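Local coordinates for uncharacterized protein (Pyrococcus horikoshii, PDB 2P8T) that is of unknown function but may bind ATP and have an aminoacyl-tRNA ligase-related activity, at residues 24-29 and 34-39; 19-24 and 178-183. All coordinates share one frame; numbering follows the deposited sequence.

Contact 1 of 2, residues 24-29 and 34-39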
ATOM      1  N   ILE A  24      -1.531   8.607   4.270  1.00 21.20           N
ATOM      2  CA  ILE A  24      -1.248   8.183   5.635  1.00 22.52           C
ATOM      3  C   ILE A  24       0.014   7.319   5.699  1.00 22.98           C
ATOM      4  O   ILE A  24       0.827   7.497   6.611  1.00 22.99           O
ATOM      5  CB  ILE A  24      -2.463   7.467   6.277  1.00 22.17           C
ATOM      6  CG1 ILE A  24      -3.697   8.401   6.236  1.00 22.10           C
ATOM      7  CG2 ILE A  24      -2.163   7.025   7.718  1.00 23.64           C
ATOM      8  CD1 ILE A  24      -4.925   7.832   6.910  1.00 24.04           C
ATOM      9  N   PHE A  25       0.173   6.405   4.750  1.00 23.77           N
ATOM     10  CA  PHE A  25       1.463   5.705   4.608  1.00 24.47           C
ATOM     11  C   PHE A  25       2.632   6.675   4.387  1.00 25.37           C
ATOM     12  O   PHE A  25       3.700   6.525   4.992  1.00 25.00           O
ATOM     13  CB  PHE A  25       1.425   4.651   3.501  1.00 23.71           C
ATOM     14  CG  PHE A  25       0.753   3.372   3.907  1.00 23.01           C
ATOM     15  CD1 PHE A  25       1.248   2.616   4.977  1.00 23.77           C
ATOM     16  CD2 PHE A  25      -0.363   2.917   3.230  1.00 20.49           C
ATOM     17  CE1 PHE A  25       0.638   1.430   5.359  1.00 25.30           C
ATOM     18  CE2 PHE A  25      -0.980   1.732   3.594  1.00 23.61           C
ATOM     19  CZ  PHE A  25      -0.482   0.982   4.669  1.00 23.61           C
ATOM     20  N   LEU A  26       2.436   7.668   3.520  1.00 26.41           N
ATOM     21  CA  LEU A  26       3.525   8.588   3.160  1.00 27.60           C
ATOM     22  C   LEU A  26       3.956   9.483   4.307  1.00 28.99           C
ATOM     23  O   LEU A  26       5.148   9.762   4.466  1.00 29.22           O
ATOM     24  CB  LEU A  26       3.152   9.442   1.940  1.00 27.56           C
ATOM     25  CG  LEU A  26       3.159   8.753   0.574  1.00 28.91           C
ATOM     26  CD1 LEU A  26       2.552   9.666  -0.500  1.00 30.56           C
ATOM     27  CD2 LEU A  26       4.557   8.293   0.170  1.00 30.29           C
ATOM     28  N   LEU A  27       2.986   9.916   5.109  1.00 29.58           N
ATOM     29  CA  LEU A  27       3.231  10.870   6.194  1.00 31.39           C
ATOM     30  C   LEU A  27       3.876  10.276   7.458  1.00 32.54           C
ATOM     31  O   LEU A  27       3.679  10.780   8.568  1.00 33.28           O
ATOM     32  CB  LEU A  27       1.942  11.656   6.514  1.00 30.53           C
ATOM     33  CG  LEU A  27       1.488  12.690   5.472  1.00 30.18           C
ATOM     34  CD1 LEU A  27       0.201  13.384   5.900  1.00 28.78           C
ATOM     35  CD2 LEU A  27       2.561  13.738   5.177  1.00 30.58           C
ATOM     36  N   LYS A  28       4.653   9.206   7.295  1.00 34.60           N
ATOM     37  CA  LYS A  28       5.515   8.714   8.377  1.00 36.91           C
ATOM     38  C   LYS A  28       6.526   9.800   8.729  1.00 38.57           C
ATOM     39  O   LYS A  28       7.015   9.876   9.871  1.00 39.09           O
ATOM     40  CB  LYS A  28       6.231   7.423   7.972  1.00 37.05           C
ATOM     41  CG  LYS A  28       7.144   7.552   6.756  1.00 37.43           C
ATOM     42  CD  LYS A  28       7.460   6.191   6.134  1.00 39.05           C
ATOM     43  CE  LYS A  28       8.301   5.304   7.051  1.00 40.41           C
ATOM     44  NZ  LYS A  28       9.737   5.730   7.084  1.00 41.42           N
ATOM     45  N   GLU A  29       6.830  10.627   7.727  1.00 40.09           N
ATOM     46  CA  GLU A  29       7.619  11.844   7.888  1.00 42.20           C
ATOM     47  C   GLU A  29       6.788  13.060   7.434  1.00 42.78           C
ATOM     48  O   GLU A  29       5.973  12.942   6.504  1.00 42.58           O
ATOM     49  CB  GLU A  29       8.921  11.749   7.077  1.00 42.00           C
ATOM     50  CG  GLU A  29       8.763  11.928   5.555  1.00 43.08           C
ATOM     51  CD  GLU A  29      10.039  11.638   4.777  1.00 44.08           C
ATOM     52  OE1 GLU A  29      11.117  11.520   5.411  1.00 46.67           O
ATOM     53  OE2 GLU A  29       9.964  11.524   3.525  1.00 46.31           O
ATOM     54  N   LYS A  34       3.476  19.618  -2.453  1.00 48.91           N
ATOM     55  CA  LYS A  34       4.005  19.321  -3.787  1.00 49.37           C
ATOM     56  C   LYS A  34       4.723  17.963  -3.837  1.00 49.01           C
ATOM     57  O   LYS A  34       4.641  17.262  -4.848  1.00 49.23           O
ATOM     58  CB  LYS A  34       4.911  20.456  -4.291  1.00 49.32           C
ATOM     59  CG  LYS A  34       5.112  20.467  -5.804  1.00 50.23           C
ATOM     60  CD  LYS A  34       5.855  21.715  -6.274  1.00 50.23           C
ATOM     61  CE  LYS A  34       6.417  21.535  -7.685  1.00 51.86           C
ATOM     62  NZ  LYS A  34       7.511  20.516  -7.733  1.00 52.13           N
ATOM     63  N   GLN A  35       5.409  17.601  -2.752  1.00 48.99           N
ATOM     64  CA  GLN A  35       5.997  16.259  -2.596  1.00 48.80           C
ATOM     65  C   GLN A  35       4.921  15.169  -2.611  1.00 48.58           C
ATOM     66  O   GLN A  35       5.084  14.130  -3.253  1.00 48.50           O
ATOM     67  CB  GLN A  35       6.791  16.154  -1.296  1.00 48.99           C
ATOM     68  CG  GLN A  35       8.063  16.985  -1.249  1.00 49.97           C
ATOM     69  CD  GLN A  35       8.612  17.114   0.158  1.00 51.03           C
ATOM     70  OE1 GLN A  35       7.997  17.739   1.025  1.00 51.74           O
ATOM     71  NE2 GLN A  35       9.781  16.532   0.392  1.00 51.03           N
ATOM     72  N   ILE A  36       3.827  15.413  -1.896  1.00 48.12           N
ATOM     73  CA  ILE A  36       2.687  14.502  -1.901  1.00 47.82           C
ATOM     74  C   ILE A  36       2.141  14.343  -3.328  1.00 47.88           C
ATOM     75  O   ILE A  36       1.924  13.219  -3.792  1.00 47.24           O
ATOM     76  CB  ILE A  36       1.572  14.976  -0.913  1.00 47.92           C
ATOM     77  CG1 ILE A  36       2.101  15.082   0.528  1.00 47.70           C
ATOM     78  CG2 ILE A  36       0.350  14.077  -0.988  1.00 47.17           C
ATOM     79  CD1 ILE A  36       2.278  13.750   1.267  1.00 49.31           C
ATOM     80  N   SER A  37       1.941  15.469  -4.018  1.00 48.04           N
ATOM     81  CA  SER A  37       1.447  15.485  -5.401  1.00 48.67           C
ATOM     82  C   SER A  37       2.274  14.622  -6.353  1.00 48.76           C
ATOM     83  O   SER A  37       1.716  13.913  -7.192  1.00 48.47           O
ATOM     84  CB  SER A  37       1.404  16.917  -5.946  1.00 48.70           C
ATOM     85  OG  SER A  37       0.366  17.664  -5.342  1.00 50.18           O
ATOM     86  N   GLU A  38       3.598  14.697  -6.216  1.00 49.14           N
ATOM     87  CA  GLU A  38       4.518  13.956  -7.080  1.00 49.98           C
ATOM     88  C   GLU A  38       4.473  12.449  -6.799  1.00 49.61           C
ATOM     89  O   GLU A  38       4.458  11.637  -7.725  1.00 49.76           O
ATOM     90  CB  GLU A  38       5.957  14.498  -6.962  1.00 49.86           C
ATOM     91  CG  GLU A  38       6.667  14.156  -5.648  1.00 51.17           C
ATOM     92  CD  GLU A  38       8.183  14.353  -5.676  1.00 51.37           C
ATOM     93  OE1 GLU A  38       8.657  15.359  -6.261  1.00 53.45           O
ATOM     94  OE2 GLU A  38       8.895  13.510  -5.080  1.00 51.48           O
ATOM     95  N   ARG A  39       4.426  12.095  -5.518  1.00 49.44           N
ATOM     96  CA  ARG A  39       4.490  10.698  -5.086  1.00 49.23           C
ATOM     97  C   ARG A  39       3.170   9.944  -5.253  1.00 48.68           C
ATOM     98  O   ARG A  39       3.163   8.715  -5.382  1.00 48.63           O
ATOM     99  CB  ARG A  39       4.995  10.611  -3.642  1.00 49.57           C
ATOM    100  CG  ARG A  39       6.426  11.114  -3.474  1.00 51.01           C
ATOM    101  CD  ARG A  39       7.126  10.521  -2.265  1.00 54.63           C
ATOM    102  NE  ARG A  39       6.988   9.065  -2.187  1.00 57.24           N
ATOM    103  CZ  ARG A  39       7.929   8.237  -1.735  1.00 58.44           C
ATOM    104  NH1 ARG A  39       9.109   8.707  -1.339  1.00 58.55           N
ATOM    105  NH2 ARG A  39       7.694   6.931  -1.700  1.00 58.30           N
TER

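Contact 2 of 2, residues 19-24 and 178-183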
ATOM      1  N   ASP A  19      -6.048   6.747  -2.253  1.00 23.90           N
ATOM      2  CA  ASP A  19      -5.276   7.970  -2.084  1.00 24.35           C
ATOM      3  C   ASP A  19      -5.188   8.360  -0.602  1.00 22.89           C
ATOM      4  O   ASP A  19      -4.141   8.795  -0.147  1.00 23.42           O
ATOM      5  CB  ASP A  19      -5.889   9.135  -2.887  1.00 25.27           C
ATOM      6  CG  ASP A  19      -5.895   8.889  -4.388  1.00 27.94           C
ATOM      7  OD1 ASP A  19      -4.866   8.415  -4.948  1.00 32.26           O
ATOM      8  OD2 ASP A  19      -6.934   9.189  -5.013  1.00 32.33           O
ATOM      9  N   VAL A  20      -6.287   8.223   0.136  1.00 22.13           N
ATOM     10  CA  VAL A  20      -6.295   8.516   1.583  1.00 21.67           C
ATOM     11  C   VAL A  20      -5.279   7.593   2.241  1.00 21.15           C
ATOM     12  O   VAL A  20      -4.358   8.066   2.925  1.00 21.04           O
ATOM     13  CB  VAL A  20      -7.682   8.312   2.232  1.00 21.58           C
ATOM     14  CG1 VAL A  20      -7.638   8.559   3.764  1.00 21.27           C
ATOM     15  CG2 VAL A  20      -8.755   9.199   1.553  1.00 21.62           C
ATOM     16  N   LEU A  21      -5.403   6.290   1.983  1.00 19.79           N
ATOM     17  CA  LEU A  21      -4.465   5.328   2.594  1.00 18.89           C
ATOM     18  C   LEU A  21      -3.015   5.646   2.243  1.00 18.95           C
ATOM     19  O   LEU A  21      -2.151   5.640   3.122  1.00 19.79           O
ATOM     20  CB  LEU A  21      -4.818   3.879   2.242  1.00 17.99           C
ATOM     21  CG  LEU A  21      -6.162   3.339   2.750  1.00 18.84           C
ATOM     22  CD1 LEU A  21      -6.611   2.107   1.986  1.00 18.88           C
ATOM     23  CD2 LEU A  21      -6.095   3.081   4.245  1.00 18.27           C
ATOM     24  N   ALA A  22      -2.753   5.964   0.967  1.00 20.05           N
ATOM     25  CA  ALA A  22      -1.417   6.336   0.517  1.00 19.98           C
ATOM     26  C   ALA A  22      -0.831   7.523   1.275  1.00 20.95           C
ATOM     27  O   ALA A  22       0.335   7.484   1.678  1.00 20.50           O
ATOM     28  CB  ALA A  22      -1.388   6.595  -0.997  1.00 20.18           C
ATOM     29  N   VAL A  23      -1.627   8.577   1.460  1.00 21.15           N
ATOM     30  CA  VAL A  23      -1.141   9.767   2.165  1.00 21.50           C
ATOM     31  C   VAL A  23      -0.720   9.410   3.597  1.00 21.49           C
ATOM     32  O   VAL A  23       0.330   9.831   4.063  1.00 21.68           O
ATOM     33  CB  VAL A  23      -2.205  10.918   2.164  1.00 21.46           C
ATOM     34  CG1 VAL A  23      -1.891  11.958   3.231  1.00 21.70           C
ATOM     35  CG2 VAL A  23      -2.304  11.539   0.781  1.00 22.39           C
ATOM     36  N   ILE A  24      -1.531   8.607   4.270  1.00 21.20           N
ATOM     37  CA  ILE A  24      -1.248   8.183   5.635  1.00 22.52           C
ATOM     38  C   ILE A  24       0.014   7.319   5.699  1.00 22.98           C
ATOM     39  O   ILE A  24       0.827   7.497   6.611  1.00 22.99           O
ATOM     40  CB  ILE A  24      -2.463   7.467   6.277  1.00 22.17           C
ATOM     41  CG1 ILE A  24      -3.697   8.401   6.236  1.00 22.10           C
ATOM     42  CG2 ILE A  24      -2.163   7.025   7.718  1.00 23.64           C
ATOM     43  CD1 ILE A  24      -4.925   7.832   6.910  1.00 24.04           C
ATOM     44  N   SER A 178      -1.665   0.851  -6.899  1.00 18.42           N
ATOM     45  CA  SER A 178      -2.208  -0.465  -7.219  1.00 17.52           C
ATOM     46  C   SER A 178      -1.991  -1.458  -6.072  1.00 17.05           C
ATOM     47  O   SER A 178      -2.880  -2.269  -5.777  1.00 16.26           O
ATOM     48  CB  SER A 178      -1.626  -1.008  -8.529  1.00 17.24           C
ATOM     49  OG  SER A 178      -0.202  -1.093  -8.500  1.00 18.96           O
ATOM     50  N   ALA A 179      -0.829  -1.394  -5.423  1.00 16.10           N
ATOM     51  CA  ALA A 179      -0.581  -2.272  -4.251  1.00 16.15           C
ATOM     52  C   ALA A 179      -1.580  -1.961  -3.121  1.00 16.01           C
ATOM     53  O   ALA A 179      -2.143  -2.875  -2.505  1.00 16.14           O
ATOM     54  CB  ALA A 179       0.873  -2.124  -3.769  1.00 15.28           C
ATOM     55  N   ILE A 180      -1.814  -0.674  -2.865  1.00 16.32           N
ATOM     56  CA  ILE A 180      -2.782  -0.265  -1.847  1.00 16.59           C
ATOM     57  C   ILE A 180      -4.191  -0.719  -2.238  1.00 16.63           C
ATOM     58  O   ILE A 180      -4.958  -1.165  -1.401  1.00 15.29           O
ATOM     59  CB  ILE A 180      -2.692   1.254  -1.535  1.00 16.98           C
ATOM     60  CG1 ILE A 180      -1.347   1.546  -0.869  1.00 16.68           C
ATOM     61  CG2 ILE A 180      -3.863   1.692  -0.601  1.00 16.27           C
ATOM     62  CD1 ILE A 180      -1.011   3.018  -0.701  1.00 18.30           C
ATOM     63  N   HIS A 181      -4.519  -0.647  -3.529  1.00 16.57           N
ATOM     64  CA  HIS A 181      -5.825  -1.152  -3.967  1.00 17.61           C
ATOM     65  C   HIS A 181      -6.018  -2.635  -3.580  1.00 17.31           C
ATOM     66  O   HIS A 181      -7.052  -3.013  -3.064  1.00 16.38           O
ATOM     67  CB  HIS A 181      -5.975  -0.959  -5.475  1.00 17.20           C
ATOM     68  CG  HIS A 181      -7.287  -1.437  -6.008  1.00 21.75           C
ATOM     69  ND1 HIS A 181      -8.492  -0.935  -5.569  1.00 24.34           N
ATOM     70  CD2 HIS A 181      -7.583  -2.385  -6.925  1.00 22.14           C
ATOM     71  CE1 HIS A 181      -9.479  -1.550  -6.199  1.00 25.32           C
ATOM     72  NE2 HIS A 181      -8.953  -2.428  -7.035  1.00 23.22           N
ATOM     73  N   VAL A 182      -5.004  -3.465  -3.833  1.00 17.26           N
ATOM     74  CA  VAL A 182      -5.054  -4.895  -3.471  1.00 16.99           C
ATOM     75  C   VAL A 182      -5.164  -5.090  -1.955  1.00 17.45           C
ATOM     76  O   VAL A 182      -5.979  -5.885  -1.459  1.00 17.04           O
ATOM     77  CB  VAL A 182      -3.836  -5.686  -4.061  1.00 17.00           C
ATOM     78  CG1 VAL A 182      -3.907  -7.165  -3.661  1.00 15.46           C
ATOM     79  CG2 VAL A 182      -3.763  -5.532  -5.610  1.00 17.66           C
ATOM     80  N   ALA A 183      -4.355  -4.328  -1.209  1.00 17.72           N
ATOM     81  CA  ALA A 183      -4.412  -4.323   0.251  1.00 18.23           C
ATOM     82  C   ALA A 183      -5.812  -4.004   0.757  1.00 18.69           C
ATOM     83  O   ALA A 183      -6.366  -4.700   1.654  1.00 18.24           O
ATOM     84  CB  ALA A 183      -3.408  -3.313   0.784  1.00 18.71           C
TER

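Contact 1 of 2, residues 24-29 and 34-39
Leu-26, in the last turn of helix 17-26, meets Arg-39 and Ile-36 of helix 33-40 and so packs these two consecutive helices of the N-terminal domain against each other. Its CB points at the second helix, and the forked end does most of the touching. CD2 lies 3.5 Å from NE of Arg-39 and approaches the guanidinium obliquely, while CD1 comes within 4.1 Å of CB of the same arginine. The bend of the arginine at chi3 (49°) brings its end round beside the leucine, so that stem and head group both touch Leu-26, the side chains crossing at a slant.

Ile-36, three residues earlier, adds a second apolar contact. With CG1 beside the backbone N and a further bend at chi2 (-76°), its CD1 reaches the first helix although its CB is not directed there. That methyl is 4.4 Å from CB of Leu-26 and 3.9 Å from CD2 of Leu-27, the residue at which helical geometry ends; the side chains of Leu-27 and Ile-36 cross at about a right angle. Leu-31, in the turn between the helices, also touches Ile-36.

Nothing polar pairs across this contact, which holds by van der Waals packing of leucines, an isoleucine and the flank of an arginine. The arginine is exposed, so its charged end can probably remain hydrated while its flank shields the buried Leu-26.

Contact 2 of 2, residues 19-24 and 178-183
Leu-21 and Ala-22 of helix 17-26 receive a single side chain, Ile-180, from helix 172-187. The two helices are far apart in sequence, and the nearest CA atoms of the two segments, those of Ala-22 and Ile-180, are 7.1 Å apart, near enough for one isoleucine to span the space from one backbone to the other.

One turn before the centre, Asp-19 directs its CB away from the opposing segment, yet its OD1 forms a salt bridge with Lys-177, just ahead of that segment. Leu-21 follows with CB and CD1 against one branch of the isoleucine: CG2 of Ile-180 sits 3.7 Å from CB of Leu-21 and 3.8 Å from its CD1, the two side chains meeting at a slant. At Ala-22 the other branch takes over. Ile-180 holds CG1 beside its backbone N (chi1 -67°) and is extended beyond it (chi2 171°), which carries CD1 to 3.6 Å from both CA and CB of Ala-22. The small methyl of the alanine lets this terminal carbon come right up to the helix backbone. Replacing Ile-180 with an alanine would probably open a gap beside Leu-21 and Ala-22, leaving the helices without their apolar bridge here.

Val-23 turns its CB away and packs on Leu-50 and Leu-54 of helix 44-56, as well as on Leu-40 of helix 33-40. Elsewhere on helix 172-187, Ala-179 packs on Thr-167 and Val-182 on Ile-165 of strand 163-168. Helix 172-187 is thus layered between the sheet of the DUF4443 region and helix 17-26 of the N-terminal, helix-turn-helix-clan domain.

Both contacts draw on helix 17-26. Contact 1 joins its C-terminal end to the next helix in the chain, within the N-terminal domain, whereas contact 2 joins its middle to helix 172-187 of the other family region. Contact 2 lies about 4 Å from the centre of the chain, measured centre to centre, and all its touching residues are buried; contact 1 is farther out, about 13 Å, and ends at an exposed arginine. Aliphatic packing serves both, but only contact 1 brings a charged side chain into it. Phe-25 meets Ile-180 and Val-23 meets Ile-36, so the two contacts adjoin through apolar packing.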